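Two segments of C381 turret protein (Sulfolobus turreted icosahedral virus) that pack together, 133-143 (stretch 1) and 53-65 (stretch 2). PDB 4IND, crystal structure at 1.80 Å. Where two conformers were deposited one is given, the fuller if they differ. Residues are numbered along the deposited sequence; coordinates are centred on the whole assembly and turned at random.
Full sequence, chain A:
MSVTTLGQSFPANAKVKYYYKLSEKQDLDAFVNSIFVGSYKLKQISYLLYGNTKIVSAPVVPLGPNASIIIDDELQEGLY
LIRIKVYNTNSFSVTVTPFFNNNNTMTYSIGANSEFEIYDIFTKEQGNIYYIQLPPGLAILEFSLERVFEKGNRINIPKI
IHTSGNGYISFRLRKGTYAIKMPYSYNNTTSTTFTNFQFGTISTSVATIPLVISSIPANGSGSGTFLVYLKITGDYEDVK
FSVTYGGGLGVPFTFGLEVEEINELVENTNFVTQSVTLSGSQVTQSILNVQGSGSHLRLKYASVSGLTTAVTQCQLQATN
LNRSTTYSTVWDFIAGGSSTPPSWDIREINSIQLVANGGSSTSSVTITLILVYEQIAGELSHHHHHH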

ATOM      1  N   GLN A 133     -24.941   8.780  28.123  1.00 28.44           N
ATOM      2  CA  GLN A 133     -25.282   9.309  29.441  1.00 33.45           C
ATOM      3  C   GLN A 133     -24.353   8.727  30.491  1.00 30.09           C
ATOM      4  O   GLN A 133     -23.939   7.565  30.404  1.00 33.97           O
ATOM      5  CB  GLN A 133     -26.737   8.989  29.803  1.00 33.35           C
ATOM      6  CG  GLN A 133     -27.769   9.718  28.977  1.00 36.22           C
ATOM      7  CD  GLN A 133     -29.172   9.568  29.549  1.00 41.92           C
ATOM      8  OE1 GLN A 133     -29.356   9.503  30.760  1.00 43.75           O
ATOM      9  NE2 GLN A 133     -30.162   9.486  28.674  1.00 50.12           N
ATOM     10  N   LEU A 134     -24.032   9.542  31.492  1.00 33.04           N
ATOM     11  CA  LEU A 134     -23.153   9.141  32.579  1.00 27.54           C
ATOM     12  C   LEU A 134     -23.863   9.393  33.891  1.00 30.15           C
ATOM     13  O   LEU A 134     -24.302  10.511  34.145  1.00 26.30           O
ATOM     14  CB  LEU A 134     -21.847   9.947  32.518  1.00 25.93           C
ATOM     15  CG  LEU A 134     -21.077   9.849  31.197  1.00 30.12           C
ATOM     16  CD1 LEU A 134     -19.951  10.871  31.125  1.00 40.27           C
ATOM     17  CD2 LEU A 134     -20.554   8.441  30.975  1.00 31.20           C
ATOM     18  N   PRO A 135     -23.977   8.360  34.741  1.00 28.06           N
ATOM     19  CA  PRO A 135     -24.726   8.475  36.003  1.00 27.71           C
ATOM     20  C   PRO A 135     -23.958   9.217  37.093  1.00 30.23           C
ATOM     21  O   PRO A 135     -22.724   9.306  37.047  1.00 31.02           O
ATOM     22  CB  PRO A 135     -24.937   7.001  36.427  1.00 30.30           C
ATOM     23  CG  PRO A 135     -23.771   6.287  35.821  1.00 29.78           C
ATOM     24  CD  PRO A 135     -23.496   6.985  34.498  1.00 26.25           C
ATOM     25  N   PRO A 136     -24.690   9.748  38.082  1.00 28.61           N
ATOM     26  CA  PRO A 136     -24.115  10.422  39.252  1.00 28.55           C
ATOM     27  C   PRO A 136     -23.030   9.596  39.939  1.00 30.63           C
ATOM     28  O   PRO A 136     -23.181   8.378  40.118  1.00 30.26           O
ATOM     29  CB  PRO A 136     -25.320  10.585  40.181  1.00 31.41           C
ATOM     30  CG  PRO A 136     -26.480  10.662  39.252  1.00 34.50           C
ATOM     31  CD  PRO A 136     -26.166   9.698  38.144  1.00 27.89           C
ATOM     32  N   GLY A 137     -21.942  10.258  40.336  1.00 27.82           N
ATOM     33  CA  GLY A 137     -20.902   9.576  41.087  1.00 29.65           C
ATOM     34  C   GLY A 137     -19.759   9.094  40.205  1.00 28.15           C
ATOM     35  O   GLY A 137     -18.717   8.698  40.713  1.00 33.07           O
ATOM     36  N   LEU A 138     -19.946   9.128  38.889  1.00 25.32           N
ATOM     37  CA  LEU A 138     -18.851   8.758  37.980  1.00 29.59           C
ATOM     38  C   LEU A 138     -17.919   9.952  37.804  1.00 32.32           C
ATOM     39  O   LEU A 138     -18.357  11.052  37.462  1.00 28.02           O
ATOM     40  CB  LEU A 138     -19.384   8.349  36.613  1.00 25.12           C
ATOM     41  CG  LEU A 138     -19.625   6.894  36.263  1.00 38.83           C
ATOM     42  CD1 LEU A 138     -19.692   6.766  34.738  1.00 34.51           C
ATOM     43  CD2 LEU A 138     -18.555   5.963  36.864  1.00 33.94           C
ATOM     44  N   ALA A 139     -16.641   9.744  38.074  1.00 24.87           N
ATOM     45  CA  ALA A 139     -15.608  10.710  37.736  1.00 26.28           C
ATOM     46  C   ALA A 139     -15.179  10.446  36.286  1.00 26.38           C
ATOM     47  O   ALA A 139     -14.996   9.289  35.893  1.00 32.79           O
ATOM     48  CB  ALA A 139     -14.413  10.509  38.679  1.00 20.83           C
ATOM     49  N   ILE A 140     -15.017  11.508  35.499  0.59 23.40           N
ATOM     50  CA  ILE A 140     -14.556  11.365  34.123  0.59 27.08           C
ATOM     51  C   ILE A 140     -13.109  11.825  34.016  0.59 27.25           C
ATOM     52  O   ILE A 140     -12.819  13.007  34.171  0.59 25.47           O
ATOM     53  CB  ILE A 140     -15.438  12.184  33.174  0.59 29.95           C
ATOM     54  CG1 ILE A 140     -16.914  11.948  33.496  0.59 31.70           C
ATOM     55  CG2 ILE A 140     -15.132  11.852  31.720  0.59 30.89           C
ATOM     56  CD1 ILE A 140     -17.859  12.958  32.859  0.59 25.46           C
ATOM     57  N   LEU A 141     -12.197  10.893  33.743  1.00 27.40           N
ATOM     58  CA  LEU A 141     -10.765  11.215  33.786  1.00 24.27           C
ATOM     59  C   LEU A 141     -10.170  11.567  32.417  1.00 21.67           C
ATOM     60  O   LEU A 141      -9.333  12.477  32.315  1.00 26.18           O
ATOM     61  CB  LEU A 141      -9.947  10.076  34.410  1.00 25.99           C
ATOM     62  CG  LEU A 141     -10.366   9.444  35.738  1.00 39.14           C
ATOM     63  CD1 LEU A 141      -9.173   8.754  36.405  1.00 44.63           C
ATOM     64  CD2 LEU A 141     -10.983  10.440  36.667  1.00 40.01           C
ATOM     65  N   GLU A 142     -10.571  10.825  31.388  1.00 24.59           N
ATOM     66  CA  GLU A 142     -10.040  11.039  30.033  1.00 25.04           C
ATOM     67  C   GLU A 142     -11.115  10.715  29.023  1.00 28.10           C
ATOM     68  O   GLU A 142     -11.974   9.897  29.275  1.00 25.46           O
ATOM     69  CB  GLU A 142      -8.810  10.173  29.743  1.00 21.35           C
ATOM     70  CG  GLU A 142      -7.587  10.432  30.612  1.00 29.51           C
ATOM     71  CD  GLU A 142      -6.465   9.395  30.373  1.00 34.91           C
ATOM     72  OE1 GLU A 142      -6.031   8.760  31.362  1.00 40.57           O
ATOM     73  OE2 GLU A 142      -5.997   9.239  29.216  1.00 36.60           O
ATOM     74  N   PHE A 143     -11.057  11.364  27.868  1.00 26.65           N
ATOM     75  CA  PHE A 143     -11.983  11.067  26.788  1.00 26.50           C
ATOM     76  C   PHE A 143     -11.158  11.078  25.521  1.00 21.83           C
ATOM     77  O   PHE A 143     -10.508  12.084  25.216  1.00 27.68           O
ATOM     78  CB  PHE A 143     -13.091  12.112  26.708  1.00 18.75           C
ATOM     79  CG  PHE A 143     -14.149  11.804  25.662  1.00 21.19           C
ATOM     80  CD1 PHE A 143     -15.223  10.978  25.955  1.00 21.59           C
ATOM     81  CD2 PHE A 143     -14.036  12.338  24.377  1.00 25.74           C
ATOM     82  CE1 PHE A 143     -16.189  10.698  24.990  1.00 23.33           C
ATOM     83  CE2 PHE A 143     -14.986  12.076  23.407  1.00 21.44           C
ATOM     84  CZ  PHE A 143     -16.073  11.264  23.709  1.00 23.06           C
TER
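Stretch 2 (53-65) TKIVSAPVVPLGP

The shortest link between the two stretches is made at a turn: the amide N of Gly-137 donates to O of Val-61 at 2.6 Å, with an N-H...O angle of 165°. Gly-137 belongs to a type II turn from Pro-135 to Leu-138, closed by a weak hydrogen bond from Leu-138 N to Pro-135 O at 3.3 Å. Its phi/psi of 96/-12° would jam a CB against the preceding carbonyl O, so glycine fits here.

Stretch 2 is extended as a strand from Thr-53 to Val-60, then continues as loop. It runs broadly against strand 138-143, with 127° between the two N-to-C directions and a closest axial approach of 4.7 Å. The strands share a single beta bridge, Ala-139 with Val-60, whose CA atoms lie 4.0 Å apart. Two hydrogen bonds flank this pair. Val-61 N donates to Leu-138 O at 3.0 Å, and Ile-140 N donates to Pro-59 O at 2.9 Å. The same two acceptors also receive CA-H...O contacts, Val-60 CA to Leu-138 O at 3.4 Å and Ala-139 CA to Pro-59 O at 3.2 Å.

Val-61, in the t rotamer, points toward stretch 1. Its CB lies 3.6 Å from Pro-135 O, and its CG2 lies 4.3 Å from Leu-134 CB. The loop of stretch 2 then passes Pro-136, whose CB is 3.4 Å from Pro-62 O and whose CG is 3.2 Å from Gly-64 O.

Toward the start of stretch 2, the backbones separate and side chains fill the gap. Ala-58 CB meets Leu-141 CD2 at 3.4 Å, and Val-56 CG2 lies 4.1 Å from Leu-141 CD1. Lys-54 NZ stays 4.4 Å from Glu-142 OE1, beyond a salt bridge. A water joins them, accepting from Lys-54 NZ at 2.8 Å and donating to Glu-142 OE1 at 2.9 Å.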

ATOM      1  N   THR A  53      -0.917   4.344  44.504  1.00 36.06           N
ATOM      2  CA  THR A  53      -2.143   5.128  44.430  1.00 33.30           C
ATOM      3  C   THR A  53      -1.996   6.332  43.504  1.00 27.63           C
ATOM      4  O   THR A  53      -1.290   7.295  43.810  1.00 32.42           O
ATOM      5  CB  THR A  53      -2.580   5.595  45.811  1.00 33.70           C
ATOM      6  OG1 THR A  53      -2.759   4.457  46.657  1.00 39.05           O
ATOM      7  CG2 THR A  53      -3.879   6.349  45.723  1.00 38.85           C
ATOM      8  N   LYS A  54      -2.671   6.261  42.362  1.00 28.22           N
ATOM      9  CA  LYS A  54      -2.706   7.385  41.434  1.00 26.43           C
ATOM     10  C   LYS A  54      -3.722   8.394  41.961  1.00 29.07           C
ATOM     11  O   LYS A  54      -4.841   8.028  42.307  1.00 30.11           O
ATOM     12  CB  LYS A  54      -3.113   6.908  40.040  1.00 24.72           C
ATOM     13  CG  LYS A  54      -3.328   8.030  39.020  1.00 29.04           C
ATOM     14  CD  LYS A  54      -3.521   7.473  37.597  1.00 30.89           C
ATOM     15  CE  LYS A  54      -4.191   8.500  36.704  1.00 37.21           C
ATOM     16  NZ  LYS A  54      -4.037   8.199  35.242  1.00 33.88           N
ATOM     17  N   ILE A  55      -3.330   9.659  42.037  1.00 27.44           N
ATOM     18  CA  ILE A  55      -4.227  10.687  42.536  1.00 27.27           C
ATOM     19  C   ILE A  55      -4.396  11.775  41.467  1.00 29.09           C
ATOM     20  O   ILE A  55      -3.406  12.347  41.003  1.00 33.02           O
ATOM     21  CB  ILE A  55      -3.683  11.311  43.820  1.00 29.04           C
ATOM     22  CG1 ILE A  55      -3.461  10.229  44.876  1.00 34.64           C
ATOM     23  CG2 ILE A  55      -4.638  12.366  44.352  1.00 26.60           C
ATOM     24  CD1 ILE A  55      -2.888  10.772  46.192  1.00 29.72           C
ATOM     25  N   VAL A  56      -5.644  12.015  41.063  1.00 24.67           N
ATOM     26  CA  VAL A  56      -5.964  13.128  40.151  1.00 28.06           C
ATOM     27  C   VAL A  56      -7.158  13.956  40.670  1.00 33.99           C
ATOM     28  O   VAL A  56      -7.947  13.486  41.498  1.00 33.25           O
ATOM     29  CB  VAL A  56      -6.261  12.641  38.728  1.00 25.87           C
ATOM     30  CG1 VAL A  56      -5.044  11.953  38.126  1.00 34.08           C
ATOM     31  CG2 VAL A  56      -7.465  11.701  38.726  1.00 33.72           C
ATOM     32  N   SER A  57      -7.280  15.192  40.203  1.00 30.68           N
ATOM     33  CA  SER A  57      -8.504  15.969  40.427  1.00 23.12           C
ATOM     34  C   SER A  57      -9.303  15.934  39.139  1.00 25.67           C
ATOM     35  O   SER A  57      -8.803  16.348  38.103  1.00 30.99           O
ATOM     36  CB  SER A  57      -8.160  17.412  40.783  1.00 28.78           C
ATOM     37  OG  SER A  57      -7.482  17.458  42.013  1.00 43.69           O
ATOM     38  N   ALA A  58     -10.528  15.420  39.206  1.00 27.05           N
ATOM     39  CA  ALA A  58     -11.323  15.165  38.006  1.00 25.46           C
ATOM     40  C   ALA A  58     -12.776  15.543  38.242  1.00 29.50           C
ATOM     41  O   ALA A  58     -13.224  15.576  39.389  1.00 31.96           O
ATOM     42  CB  ALA A  58     -11.202  13.691  37.599  1.00 29.09           C
ATOM     43  N   PRO A  59     -13.516  15.832  37.161  1.00 27.42           N
ATOM     44  CA  PRO A  59     -14.939  16.176  37.294  1.00 23.83           C
ATOM     45  C   PRO A  59     -15.772  14.931  37.646  1.00 31.00           C
ATOM     46  O   PRO A  59     -15.567  13.853  37.069  1.00 29.87           O
ATOM     47  CB  PRO A  59     -15.288  16.713  35.888  1.00 20.41           C
ATOM     48  CG  PRO A  59     -14.336  15.929  34.985  1.00 23.43           C
ATOM     49  CD  PRO A  59     -13.049  15.948  35.771  1.00 18.70           C
ATOM     50  N   VAL A  60     -16.657  15.058  38.624  1.00 25.40           N
ATOM     51  CA  VAL A  60     -17.560  13.972  38.992  1.00 23.22           C
ATOM     52  C   VAL A  60     -19.001  14.407  38.751  1.00 28.50           C
ATOM     53  O   VAL A  60     -19.371  15.523  39.105  1.00 29.06           O
ATOM     54  CB  VAL A  60     -17.409  13.625  40.494  1.00 27.22           C
ATOM     55  CG1 VAL A  60     -18.320  12.445  40.868  1.00 30.79           C
ATOM     56  CG2 VAL A  60     -15.952  13.309  40.823  1.00 28.45           C
ATOM     57  N   VAL A  61     -19.812  13.526  38.175  1.00 32.11           N
ATOM     58  CA  VAL A  61     -21.230  13.814  37.994  1.00 30.51           C
ATOM     59  C   VAL A  61     -21.917  13.852  39.361  1.00 31.27           C
ATOM     60  O   VAL A  61     -21.850  12.895  40.138  1.00 30.50           O
ATOM     61  CB  VAL A  61     -21.909  12.777  37.090  1.00 27.93           C
ATOM     62  CG1 VAL A  61     -23.392  13.147  36.895  1.00 25.81           C
ATOM     63  CG2 VAL A  61     -21.190  12.688  35.750  1.00 22.93           C
ATOM     64  N   PRO A  62     -22.585  14.964  39.671  1.00 30.35           N
ATOM     65  CA  PRO A  62     -23.178  15.085  41.006  1.00 30.45           C
ATOM     66  C   PRO A  62     -24.517  14.375  41.102  1.00 29.89           C
ATOM     67  O   PRO A  62     -25.038  13.941  40.069  1.00 29.98           O
ATOM     68  CB  PRO A  62     -23.381  16.597  41.160  1.00 35.65           C
ATOM     69  CG  PRO A  62     -23.515  17.103  39.768  1.00 41.87           C
ATOM     70  CD  PRO A  62     -22.681  16.209  38.886  1.00 33.39           C
ATOM     71  N   LEU A  63     -25.062  14.285  42.316  1.00 34.78           N
ATOM     72  CA  LEU A  63     -26.392  13.728  42.531  1.00 39.57           C
ATOM     73  C   LEU A  63     -27.393  14.472  41.677  1.00 43.82           C
ATOM     74  O   LEU A  63     -27.330  15.696  41.570  1.00 38.95           O
ATOM     75  CB  LEU A  63     -26.797  13.862  43.993  1.00 41.24           C
ATOM     76  CG  LEU A  63     -26.006  12.993  44.961  1.00 50.15           C
ATOM     77  CD1 LEU A  63     -26.399  13.327  46.391  1.00 54.96           C
ATOM     78  CD2 LEU A  63     -26.265  11.533  44.646  1.00 50.98           C
ATOM     79  N   GLY A  64     -28.325  13.739  41.080  1.00 42.45           N
ATOM     80  CA  GLY A  64     -29.311  14.345  40.203  1.00 44.21           C
ATOM     81  C   GLY A  64     -29.391  13.594  38.892  1.00 41.60           C
ATOM     82  O   GLY A  64     -29.093  12.402  38.844  1.00 37.95           O
ATOM     83  N   PRO A  65     -29.804  14.287  37.820  1.00 41.73           N
ATOM     84  CA  PRO A  65     -29.963  13.636  36.520  1.00 34.77           C
ATOM     85  C   PRO A  65     -28.620  13.192  35.987  1.00 36.12           C
ATOM     86  O   PRO A  65     -27.587  13.745  36.387  1.00 34.52           O
ATOM     87  CB  PRO A  65     -30.537  14.753  35.640  1.00 37.39           C
ATOM     88  CG  PRO A  65     -30.105  16.029  36.325  1.00 46.35           C
ATOM     89  CD  PRO A  65     -30.169  15.715  37.779  1.00 41.48           C
TER
HETATM   90  O   HOH W   1      -6.052   9.729  34.114  1.00 35.04           O